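Local atomic coordinates of D-aminoacid aminotransferase-like PLP-dependent enzyme (Haemophilus somnus, PDB entry 3CEB), a protein that carries pyridoxal phosphate bound to a lysine and is probably a 4-amino-4-deoxychorismate lyase of the class IV aminotransferase family. Residues 132-138 against 152-157; 87-93 against 118-124; 8-12 against 24-28. One frame throughout, in Å; residues are numbered along the deposited sequence.

Interaction 1. Residues 132-138 against 152-157; sequences TDCSIGN and KPLLEG
With chi1 near -60° in both Asp133 and Asn138, CG stands opposite the carbonyl carbon and beside the backbone N, which sends the two short polar side chains from 132-138 onto the backbone of 152-157. Asp133 takes two successive amides, one on each oxygen. Leu154 N reaches Asp133 OD1 at 2.8 Å from above the carboxylate plane, while Leu155 N meets Asp133 OD2 at 2.9 Å on the syn side in a straighter bond. Because Asp133 OD2 is also hydrogen-bonded to the pyridine nitrogen N1 of the modified Lys103, these amides probably act as a second shell that orients the carboxylate toward the cofactor.

Asn138 suits its place by having both a donor and an acceptor. Its ND2 gives a nearly straight 2.8 Å bond to Leu155 O, lying almost in the plane of its own amide, and its OD1 receives a weak bond from Gly157 N. Gly157, lacking a side chain, lets Asn138 OD1 approach its CA to 3.2 Å.

Between the two polar groups, Pro153 CB lies 3.5 Å from Asn138 ND2. Leu154 CG rests on Thr132 OG1, whose hydroxyl is bonded to Ile125 O in strand 122-127. The contact thus ties the turn between strands 130-131 and 138-143 to the loop leaving strand 146-150, with Gly157 forming the N-cap of helix 158-165.

Interaction 2. Residues 87-93 against 118-124; sequences YRTFKPV and EECDEIM
Asp121 OD2 is gripped by two successive backbone amides of the facing segment. Arg88 N reaches the anti lone pair of Asp121 OD2 at 2.7 Å, and Thr89 N comes to the same oxygen from above the carboxylate plane at 3.2 Å. The exchange runs both ways: Thr89 OG1 accepts Asp121 N at 3.0 Å. With chi1 at 55°, that hydroxyl is tucked between its own N and carbonyl carbon. Short side chains able to bond to main chain suit this point, where the two segments meet ahead of the regular pairing.

Further on, the backbones pair in parallel. Lys91 N bonds to Glu122 O, Lys91 O takes Met124 N, and Val93 N binds Met124 O at 2.8 Å. The axes of the short segments 90-93 and 122-124 lie 43° apart. Pro92, which has no N-H to give, falls between Lys91 and Val93, the residues whose amides are used.

The side chains sort by face. Lys91 starts on the same face as Ile123, bends at chi2 and chi3, and forms a salt bridge from NZ to Glu118 OE2 at 3.1 Å, near the surface, where two charged groups are at ease. Cys120 SG lies against Lys91 CB at 3.8 Å. Deeper in, the branched Val93 and Ile123 touch through their CG2 methyls at 3.7 Å. Phe90 lies on the other face, its ring edge toward Ile123 O. Glu122 is on that face too; its OE2 is held by Ile123 N and by Ser135 N.

Strands 90-94 and 122-127 with the intervening helix 108-114 form a beta-alpha-beta crossover. Leu113 of that helix packs on Val93 and Ile123, while Phe90 and selenomethionine Met124 face strands 138-143 and 185-188.

Interaction 3. Residues 8-12 against 24-28; sequences FETIL and HQQRY
Strand 7-14 and helix 21-35 pack together near the N-terminus, nearly antiparallel, with a buried acid on the strand holding a histidine and an arginine of the helix beside the cofactor phosphate. The acid is Glu9. Its chain bends at chi2, -71°, which carries the carboxylate round to both helix residues. Arg27 grips it side-on with two nitrogens: NE meets the syn lone pair of Glu9 OE2 at 2.6 Å, and NH2 reaches Glu9 OE1 at 2.7 Å from above the carboxylate plane. The guanidinium and carboxylate are turned 46° against each other, so the pair is not a flat one.

His24 ND1 gives the same Glu9 OE1 a second, almost perfectly straight bond of 2.7 Å, lying in the imidazole plane. The imidazole and the carboxylate stand 78° apart. Over one face of the ring sits Ile11 CG1, 3.8 Å from the centroid and close to the ring normal, a CH-pi contact. Edge-on bonding and face-on packing together settle the ring's rotation. His24 NE2 hydrogen-bonds at 2.8 Å to a water that also accepts Leu12 N. A second water accepts from Arg27 NH2 and lies 2.8 Å from Thr10 O.

Glutamate suits a buried place where three N-H groups from two residues must be met, and arginine can spread its N-H groups over several acceptors. Thr158, opening helix 158-165, touches Glu9, His24 and Arg27. Arg27 NH2 also makes a weak hydrogen bond to phosphate oxygen OP2 of the modified Lys103, so Glu9 is probably a second-shell residue that orients Arg27 beside the phosphate. The result is a strand-helix pair that sets an arginine beside the phosphate, consistent with the pyridoxal phosphate site of a D-amino acid aminotransferase-like fold.

How the interactions relate
Two of the contacts flank one cofactor: interaction 1 reaches its pyridine nitrogen, and interaction 3, through a weak bond, its phosphate. They touch each other where Leu155 CD2 packs on Arg27 NH1; interaction 1 runs into helix 158-165 and interaction 3 packs against its first residue. Interaction 3 is the buried one and relies on charged side chains paired inside the protein. Interaction 1, partly buried, uses side chains to hold loop backbone. Interaction 2 lies farther out, its centre about 17 Å from the chain centre, and depends chiefly on strand pairing, with its salt bridge at the surface. It joins interaction 1 through Glu122 and Ser135 but does not touch interaction 3, across the chain's centre.

Interaction 1. Residues 132-138 against 152-157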
loop_
_atom_site.group_PDB
_atom_site.type_symbol
_atom_site.label_atom_id
_atom_site.label_comp_id
_atom_site.label_asym_id
_atom_site.label_seq_id
_atom_site.Cartn_x
_atom_site.Cartn_y
_atom_site.Cartn_z
ATOM N N THR A 132 8.099 10.576 1.182
ATOM C CA THR A 132 7.961 9.139 0.997
ATOM C C THR A 132 6.499 8.758 0.927
ATOM O O THR A 132 5.851 9.003 -0.076
ATOM C CB THR A 132 8.746 8.350 2.057
ATOM O OG1 THR A 132 8.230 8.620 3.375
ATOM C CG2 THR A 132 10.257 8.743 1.971
ATOM N N ASP A 133 5.981 8.167 1.986
ATOM C CA ASP A 133 4.630 7.642 1.984
ATOM C C ASP A 133 3.705 8.343 2.984
ATOM O O ASP A 133 4.184 9.083 3.852
ATOM C CB ASP A 133 4.666 6.166 2.389
ATOM C CG ASP A 133 5.509 5.266 1.449
ATOM O OD1 ASP A 133 6.249 5.726 0.546
ATOM O OD2 ASP A 133 5.421 4.031 1.644
ATOM N N CYS A 134 2.389 8.094 2.879
ATOM C CA CYS A 134 1.485 8.396 3.989
ATOM C C CYS A 134 1.437 7.109 4.849
ATOM O O CYS A 134 2.150 6.162 4.549
ATOM C CB CYS A 134 0.086 8.859 3.556
ATOM S SG CYS A 134 -0.911 7.657 2.715
ATOM N N SER A 135 0.632 7.078 5.918
ATOM C CA SER A 135 0.696 5.947 6.854
ATOM C C SER A 135 0.115 4.703 6.251
ATOM O O SER A 135 0.524 3.614 6.622
ATOM C CB SER A 135 -0.038 6.202 8.166
ATOM O OG SER A 135 -1.409 5.881 8.042
ATOM N N ILE A 136 -0.825 4.850 5.314
ATOM C CA ILE A 136 -1.508 3.665 4.733
ATOM C C ILE A 136 -1.253 3.464 3.236
ATOM O O ILE A 136 -1.752 2.523 2.650
ATOM C CB ILE A 136 -3.049 3.664 4.947
ATOM C CG1 ILE A 136 -3.676 4.800 4.154
ATOM C CG2 ILE A 136 -3.431 3.722 6.423
ATOM C CD1 ILE A 136 -5.221 4.933 4.359
ATOM N N GLY A 137 -0.492 4.336 2.592
ATOM C CA GLY A 137 -0.289 4.186 1.153
ATOM C C GLY A 137 0.830 5.039 0.619
ATOM O O GLY A 137 1.557 5.700 1.384
ATOM N N ASN A 138 1.014 4.984 -0.688
ATOM C CA ASN A 138 1.965 5.845 -1.325
ATOM C C ASN A 138 1.300 7.203 -1.658
ATOM O O ASN A 138 0.093 7.385 -1.517
ATOM C CB ASN A 138 2.540 5.194 -2.595
ATOM C CG ASN A 138 3.297 3.913 -2.309
ATOM O OD1 ASN A 138 2.911 2.835 -2.782
ATOM N ND2 ASN A 138 4.372 4.009 -1.526
ATOM N N LYS A 152 11.649 7.038 -4.343
ATOM C CA LYS A 152 12.063 6.266 -3.111
ATOM C C LYS A 152 11.054 6.214 -1.995
ATOM O O LYS A 152 11.235 6.842 -0.971
ATOM C CB LYS A 152 13.303 6.857 -2.466
ATOM C CG LYS A 152 14.530 6.020 -2.679
ATOM C CD LYS A 152 14.533 5.376 -4.092
ATOM C CE LYS A 152 15.766 4.483 -4.301
ATOM N NZ LYS A 152 15.645 3.693 -5.553
ATOM N N PRO A 153 9.998 5.446 -2.168
ATOM C CA PRO A 153 8.963 5.413 -1.150
ATOM C C PRO A 153 9.405 4.541 0.025
ATOM O O PRO A 153 10.440 3.900 -0.061
ATOM C CB PRO A 153 7.825 4.741 -1.876
ATOM C CG PRO A 153 8.577 3.725 -2.775
ATOM C CD PRO A 153 9.803 4.437 -3.226
ATOM N N LEU A 154 8.647 4.497 1.110
ATOM C CA LEU A 154 9.018 3.584 2.178
ATOM C C LEU A 154 8.717 2.202 1.625
ATOM O O LEU A 154 9.562 1.330 1.640
ATOM C CB LEU A 154 8.201 3.813 3.442
ATOM C CG LEU A 154 8.308 5.186 4.077
ATOM C CD1 LEU A 154 7.470 5.289 5.370
ATOM C CD2 LEU A 154 9.815 5.517 4.303
ATOM N N LEU A 155 7.479 2.012 1.163
ATOM C CA LEU A 155 7.048 0.712 0.611
ATOM C C LEU A 155 6.694 0.818 -0.867
ATOM O O LEU A 155 6.009 1.743 -1.269
ATOM C CB LEU A 155 5.808 0.167 1.363
ATOM C CG LEU A 155 5.317 -1.260 0.994
ATOM C CD1 LEU A 155 6.387 -2.326 1.211
ATOM C CD2 LEU A 155 4.056 -1.640 1.755
ATOM N N GLU A 156 7.137 -0.131 -1.670
ATOM C CA GLU A 156 6.708 -0.172 -3.045
ATOM C C GLU A 156 5.306 -0.767 -3.157
ATOM O O GLU A 156 5.108 -1.999 -3.230
ATOM C CB GLU A 156 7.677 -0.985 -3.874
ATOM C CG GLU A 156 8.984 -0.286 -4.081
ATOM C CD GLU A 156 9.930 -1.116 -4.870
ATOM O OE1 GLU A 156 9.500 -2.098 -5.476
ATOM O OE2 GLU A 156 11.109 -0.792 -4.899
ATOM N N GLY A 157 4.326 0.112 -3.218
ATOM C CA GLY A 157 2.935 -0.341 -3.275
ATOM C C GLY A 157 2.542 -1.123 -4.514
ATOM O O GLY A 157 3.126 -0.969 -5.597
#

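Interaction 2. Residues 87-93 against 118-124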
loop_
_atom_site.group_PDB
_atom_site.type_symbol
_atom_site.label_atom_id
_atom_site.label_comp_id
_atom_site.label_asym_id
_atom_site.label_seq_id
_atom_site.Cartn_x
_atom_site.Cartn_y
_atom_site.Cartn_z
ATOM N N TYR A 87 -9.286 11.215 0.856
ATOM C CA TYR A 87 -8.144 11.792 1.536
ATOM C C TYR A 87 -7.651 12.985 0.759
ATOM O O TYR A 87 -7.094 12.801 -0.311
ATOM C CB TYR A 87 -7.004 10.791 1.684
ATOM C CG TYR A 87 -7.396 9.525 2.411
ATOM C CD1 TYR A 87 -7.912 8.449 1.730
ATOM C CD2 TYR A 87 -7.248 9.405 3.782
ATOM C CE1 TYR A 87 -8.276 7.272 2.399
ATOM C CE2 TYR A 87 -7.611 8.232 4.458
ATOM C CZ TYR A 87 -8.119 7.170 3.768
ATOM O OH TYR A 87 -8.460 5.994 4.424
ATOM N N ARG A 88 -7.790 14.184 1.328
ATOM C CA ARG A 88 -7.416 15.421 0.633
ATOM C C ARG A 88 -6.310 16.293 1.242
ATOM O O ARG A 88 -5.711 17.095 0.545
ATOM C CB ARG A 88 -8.664 16.282 0.474
ATOM C CG ARG A 88 -9.490 15.840 -0.697
ATOM C CD ARG A 88 -10.890 16.193 -0.480
ATOM N NE ARG A 88 -11.696 15.952 -1.673
ATOM C CZ ARG A 88 -13.023 15.865 -1.629
ATOM N NH1 ARG A 88 -13.633 15.946 -0.452
ATOM N NH2 ARG A 88 -13.738 15.664 -2.729
ATOM N N THR A 89 -6.084 16.182 2.543
ATOM C CA THR A 89 -5.114 17.028 3.228
ATOM C C THR A 89 -4.173 16.111 3.927
ATOM O O THR A 89 -4.577 15.039 4.385
ATOM C CB THR A 89 -5.760 17.990 4.228
ATOM O OG1 THR A 89 -6.556 17.244 5.141
ATOM C CG2 THR A 89 -6.635 18.987 3.534
ATOM N N PHE A 90 -2.902 16.521 3.953
ATOM C CA PHE A 90 -1.781 15.694 4.442
ATOM C C PHE A 90 -0.794 16.455 5.308
ATOM O O PHE A 90 -0.206 17.408 4.872
ATOM C CB PHE A 90 -1.034 15.096 3.243
ATOM C CG PHE A 90 -1.886 14.190 2.395
ATOM C CD1 PHE A 90 -2.714 14.695 1.441
ATOM C CD2 PHE A 90 -1.858 12.833 2.570
ATOM C CE1 PHE A 90 -3.496 13.866 0.691
ATOM C CE2 PHE A 90 -2.624 12.017 1.816
ATOM C CZ PHE A 90 -3.444 12.526 0.883
ATOM N N LYS A 91 -0.614 15.993 6.534
ATOM C CA LYS A 91 0.321 16.619 7.473
ATOM C C LYS A 91 1.749 16.121 7.304
ATOM O O LYS A 91 2.017 14.921 7.402
ATOM C CB LYS A 91 -0.123 16.407 8.924
ATOM C CG LYS A 91 0.807 17.062 9.951
ATOM C CD LYS A 91 0.965 18.585 9.820
ATOM C CE LYS A 91 0.265 19.321 10.976
ATOM N NZ LYS A 91 0.538 20.798 10.917
ATOM N N PRO A 92 2.683 17.051 7.054
ATOM C CA PRO A 92 4.057 16.565 6.947
ATOM C C PRO A 92 4.555 16.112 8.320
ATOM O O PRO A 92 4.389 16.829 9.298
ATOM C CB PRO A 92 4.840 17.794 6.440
ATOM C CG PRO A 92 3.852 18.820 6.115
ATOM C CD PRO A 92 2.567 18.488 6.766
ATOM N N VAL A 93 5.114 14.907 8.383
ATOM C CA VAL A 93 5.637 14.376 9.633
ATOM C C VAL A 93 7.103 13.993 9.386
ATOM O O VAL A 93 7.435 13.330 8.415
ATOM C CB VAL A 93 4.749 13.186 10.151
ATOM C CG1 VAL A 93 5.332 12.575 11.396
ATOM C CG2 VAL A 93 3.371 13.673 10.454
ATOM N N GLU A 118 -3.244 15.826 13.228
ATOM C CA GLU A 118 -4.127 16.887 13.721
ATOM C C GLU A 118 -5.439 16.980 12.953
ATOM O O GLU A 118 -6.276 16.073 13.030
ATOM C CB GLU A 118 -3.421 18.228 13.706
ATOM C CG GLU A 118 -1.904 18.117 13.904
ATOM C CD GLU A 118 -1.300 19.384 14.490
ATOM O OE1 GLU A 118 -1.498 19.575 15.696
ATOM O OE2 GLU A 118 -0.626 20.165 13.762
ATOM N N GLU A 119 -5.621 18.082 12.217
ATOM C CA GLU A 119 -6.875 18.283 11.466
ATOM C C GLU A 119 -6.767 17.696 10.048
ATOM O O GLU A 119 -7.759 17.524 9.388
ATOM C CB GLU A 119 -7.381 19.751 11.481
ATOM C CG GLU A 119 -8.180 20.265 12.800
ATOM C CD GLU A 119 -9.436 19.412 13.246
ATOM O OE1 GLU A 119 -9.691 18.293 12.739
ATOM O OE2 GLU A 119 -10.181 19.844 14.161
ATOM N N CYS A 120 -5.585 17.318 9.593
ATOM C CA CYS A 120 -5.492 16.679 8.293
ATOM C C CYS A 120 -6.077 15.285 8.178
ATOM O O CYS A 120 -6.245 14.579 9.165
ATOM C CB CYS A 120 -4.050 16.552 7.871
ATOM S SG CYS A 120 -3.332 18.145 7.765
ATOM N N ASP A 121 -6.307 14.873 6.938
ATOM C CA ASP A 121 -6.894 13.572 6.693
ATOM C C ASP A 121 -5.879 12.459 6.833
ATOM O O ASP A 121 -6.244 11.296 6.904
ATOM C CB ASP A 121 -7.413 13.459 5.284
ATOM C CG ASP A 121 -8.546 14.347 5.015
ATOM O OD1 ASP A 121 -9.337 14.592 5.934
ATOM O OD2 ASP A 121 -8.667 14.748 3.842
ATOM N N GLU A 122 -4.603 12.794 6.813
ATOM C CA GLU A 122 -3.594 11.764 6.844
ATOM C C GLU A 122 -2.219 12.446 6.905
ATOM O O GLU A 122 -2.133 13.669 7.128
ATOM C CB GLU A 122 -3.889 10.834 5.663
ATOM C CG GLU A 122 -3.002 9.688 5.306
ATOM C CD GLU A 122 -2.611 8.698 6.367
ATOM O OE1 GLU A 122 -3.323 7.733 6.718
ATOM O OE2 GLU A 122 -1.452 8.802 6.728
ATOM N N ILE A 123 -1.135 11.686 6.804
ATOM C CA ILE A 123 0.183 12.292 6.991
ATOM C C ILE A 123 1.022 12.104 5.758
ATOM O O ILE A 123 0.630 11.419 4.820
ATOM C CB ILE A 123 0.967 11.770 8.236
ATOM C CG1 ILE A 123 1.285 10.268 8.115
ATOM C CG2 ILE A 123 0.193 12.062 9.493
ATOM C CD1 ILE A 123 2.070 9.666 9.283
HETATM N N MSE A 124 2.194 12.708 5.795
HETATM C CA MSE A 124 3.123 12.650 4.701
HETATM C C MSE A 124 4.508 12.552 5.327
HETATM O O MSE A 124 4.983 13.482 5.960
HETATM C CB MSE A 124 2.938 13.908 3.866
HETATM C CG MSE A 124 3.917 14.056 2.749
HETATM SE SE MSE A 124 3.468 15.519 1.559
HETATM C CE MSE A 124 2.143 14.553 0.567
#

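Interaction 3. Residues 8-12 against 24-28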
loop_
_atom_site.group_PDB
_atom_site.type_symbol
_atom_site.label_atom_id
_atom_site.label_comp_id
_atom_site.label_asym_id
_atom_site.label_seq_id
_atom_site.Cartn_x
_atom_site.Cartn_y
_atom_site.Cartn_z
ATOM N N PHE A 8 1.699 -8.812 5.713
ATOM C CA PHE A 8 0.371 -8.969 5.080
ATOM C C PHE A 8 0.220 -8.306 3.708
ATOM O O PHE A 8 1.090 -7.550 3.261
ATOM C CB PHE A 8 -0.718 -8.465 5.998
ATOM C CG PHE A 8 -0.729 -6.978 6.195
ATOM C CD1 PHE A 8 0.153 -6.378 7.043
ATOM C CD2 PHE A 8 -1.695 -6.180 5.574
ATOM C CE1 PHE A 8 0.096 -4.999 7.264
ATOM C CE2 PHE A 8 -1.744 -4.810 5.790
ATOM C CZ PHE A 8 -0.853 -4.225 6.615
ATOM N N GLU A 9 -0.889 -8.648 3.056
ATOM C CA GLU A 9 -1.270 -8.089 1.763
ATOM C C GLU A 9 -2.741 -7.668 1.885
ATOM O O GLU A 9 -3.529 -8.345 2.542
ATOM C CB GLU A 9 -1.101 -9.129 0.647
ATOM C CG GLU A 9 0.362 -9.386 0.248
ATOM C CD GLU A 9 0.997 -8.215 -0.518
ATOM O OE1 GLU A 9 0.255 -7.514 -1.230
ATOM O OE2 GLU A 9 2.231 -7.985 -0.384
ATOM N N THR A 10 -3.111 -6.544 1.294
ATOM C CA THR A 10 -4.494 -6.104 1.299
ATOM C C THR A 10 -4.956 -6.064 -0.141
ATOM O O THR A 10 -4.414 -5.319 -0.952
ATOM C CB THR A 10 -4.604 -4.725 1.930
ATOM O OG1 THR A 10 -4.060 -4.806 3.241
ATOM C CG2 THR A 10 -6.031 -4.247 2.048
ATOM N N ILE A 11 -5.958 -6.881 -0.441
ATOM C CA ILE A 11 -6.459 -7.025 -1.778
ATOM C C ILE A 11 -7.867 -6.494 -1.918
ATOM O O ILE A 11 -8.741 -6.715 -1.077
ATOM C CB ILE A 11 -6.430 -8.493 -2.175
ATOM C CG1 ILE A 11 -4.968 -9.005 -2.118
ATOM C CG2 ILE A 11 -7.108 -8.692 -3.550
ATOM C CD1 ILE A 11 -4.851 -10.490 -1.888
ATOM N N LEU A 12 -8.079 -5.756 -2.997
ATOM C CA LEU A 12 -9.388 -5.190 -3.291
ATOM C C LEU A 12 -10.181 -6.145 -4.188
ATOM O O LEU A 12 -9.641 -6.734 -5.109
ATOM C CB LEU A 12 -9.200 -3.846 -3.980
ATOM C CG LEU A 12 -10.402 -3.109 -4.560
ATOM C CD1 LEU A 12 -11.409 -2.756 -3.482
ATOM C CD2 LEU A 12 -9.915 -1.848 -5.314
ATOM N N HIS A 24 0.312 -8.438 -6.293
ATOM C CA HIS A 24 0.317 -8.834 -4.921
ATOM C C HIS A 24 1.153 -10.086 -4.790
ATOM O O HIS A 24 1.944 -10.233 -3.862
ATOM C CB HIS A 24 -1.106 -9.051 -4.420
ATOM C CG HIS A 24 -1.865 -7.784 -4.154
ATOM N ND1 HIS A 24 -1.646 -7.007 -3.035
ATOM C CD2 HIS A 24 -2.882 -7.188 -4.834
ATOM C CE1 HIS A 24 -2.472 -5.973 -3.056
ATOM N NE2 HIS A 24 -3.224 -6.050 -4.142
ATOM N N GLN A 25 0.982 -11.007 -5.723
ATOM C CA GLN A 25 1.752 -12.254 -5.681
ATOM C C GLN A 25 3.247 -11.934 -5.759
ATOM O O GLN A 25 4.019 -12.553 -5.067
ATOM C CB GLN A 25 1.360 -13.197 -6.835
ATOM C CG GLN A 25 2.075 -14.593 -6.835
ATOM C CD GLN A 25 1.545 -15.500 -5.745
ATOM O OE1 GLN A 25 0.344 -15.437 -5.414
ATOM N NE2 GLN A 25 2.437 -16.343 -5.157
ATOM N N GLN A 26 3.638 -10.938 -6.566
ATOM C CA GLN A 26 5.062 -10.642 -6.757
ATOM C C GLN A 26 5.685 -10.150 -5.480
ATOM O O GLN A 26 6.776 -10.605 -5.124
ATOM C CB GLN A 26 5.377 -9.563 -7.798
ATOM C CG GLN A 26 5.069 -9.908 -9.192
ATOM C CD GLN A 26 5.558 -8.799 -10.174
ATOM O OE1 GLN A 26 4.753 -8.204 -10.933
ATOM N NE2 GLN A 26 6.881 -8.518 -10.145
ATOM N N ARG A 27 5.002 -9.195 -4.841
ATOM C CA ARG A 27 5.492 -8.584 -3.608
ATOM C C ARG A 27 5.530 -9.620 -2.525
ATOM O O ARG A 27 6.477 -9.698 -1.733
ATOM C CB ARG A 27 4.624 -7.403 -3.146
ATOM C CG ARG A 27 5.178 -6.724 -1.910
ATOM C CD ARG A 27 4.523 -5.450 -1.544
ATOM N NE ARG A 27 3.112 -5.641 -1.251
ATOM C CZ ARG A 27 2.249 -4.652 -1.040
ATOM N NH1 ARG A 27 2.650 -3.384 -1.052
ATOM N NH2 ARG A 27 0.963 -4.947 -0.817
ATOM N N TYR A 28 4.493 -10.434 -2.503
ATOM C CA TYR A 28 4.446 -11.525 -1.545
ATOM C C TYR A 28 5.716 -12.387 -1.680
ATOM O O TYR A 28 6.390 -12.662 -0.692
ATOM C CB TYR A 28 3.147 -12.327 -1.697
ATOM C CG TYR A 28 3.106 -13.692 -1.063
ATOM C CD1 TYR A 28 3.317 -13.857 0.280
ATOM C CD2 TYR A 28 2.799 -14.822 -1.818
ATOM C CE1 TYR A 28 3.268 -15.102 0.846
ATOM C CE2 TYR A 28 2.741 -16.052 -1.258
ATOM C CZ TYR A 28 2.984 -16.201 0.078
ATOM O OH TYR A 28 2.922 -17.439 0.685
HETATM O O HOH W 1 -2.010 -3.997 -0.463
HETATM O O HOH W 2 -5.776 -5.270 -4.864
#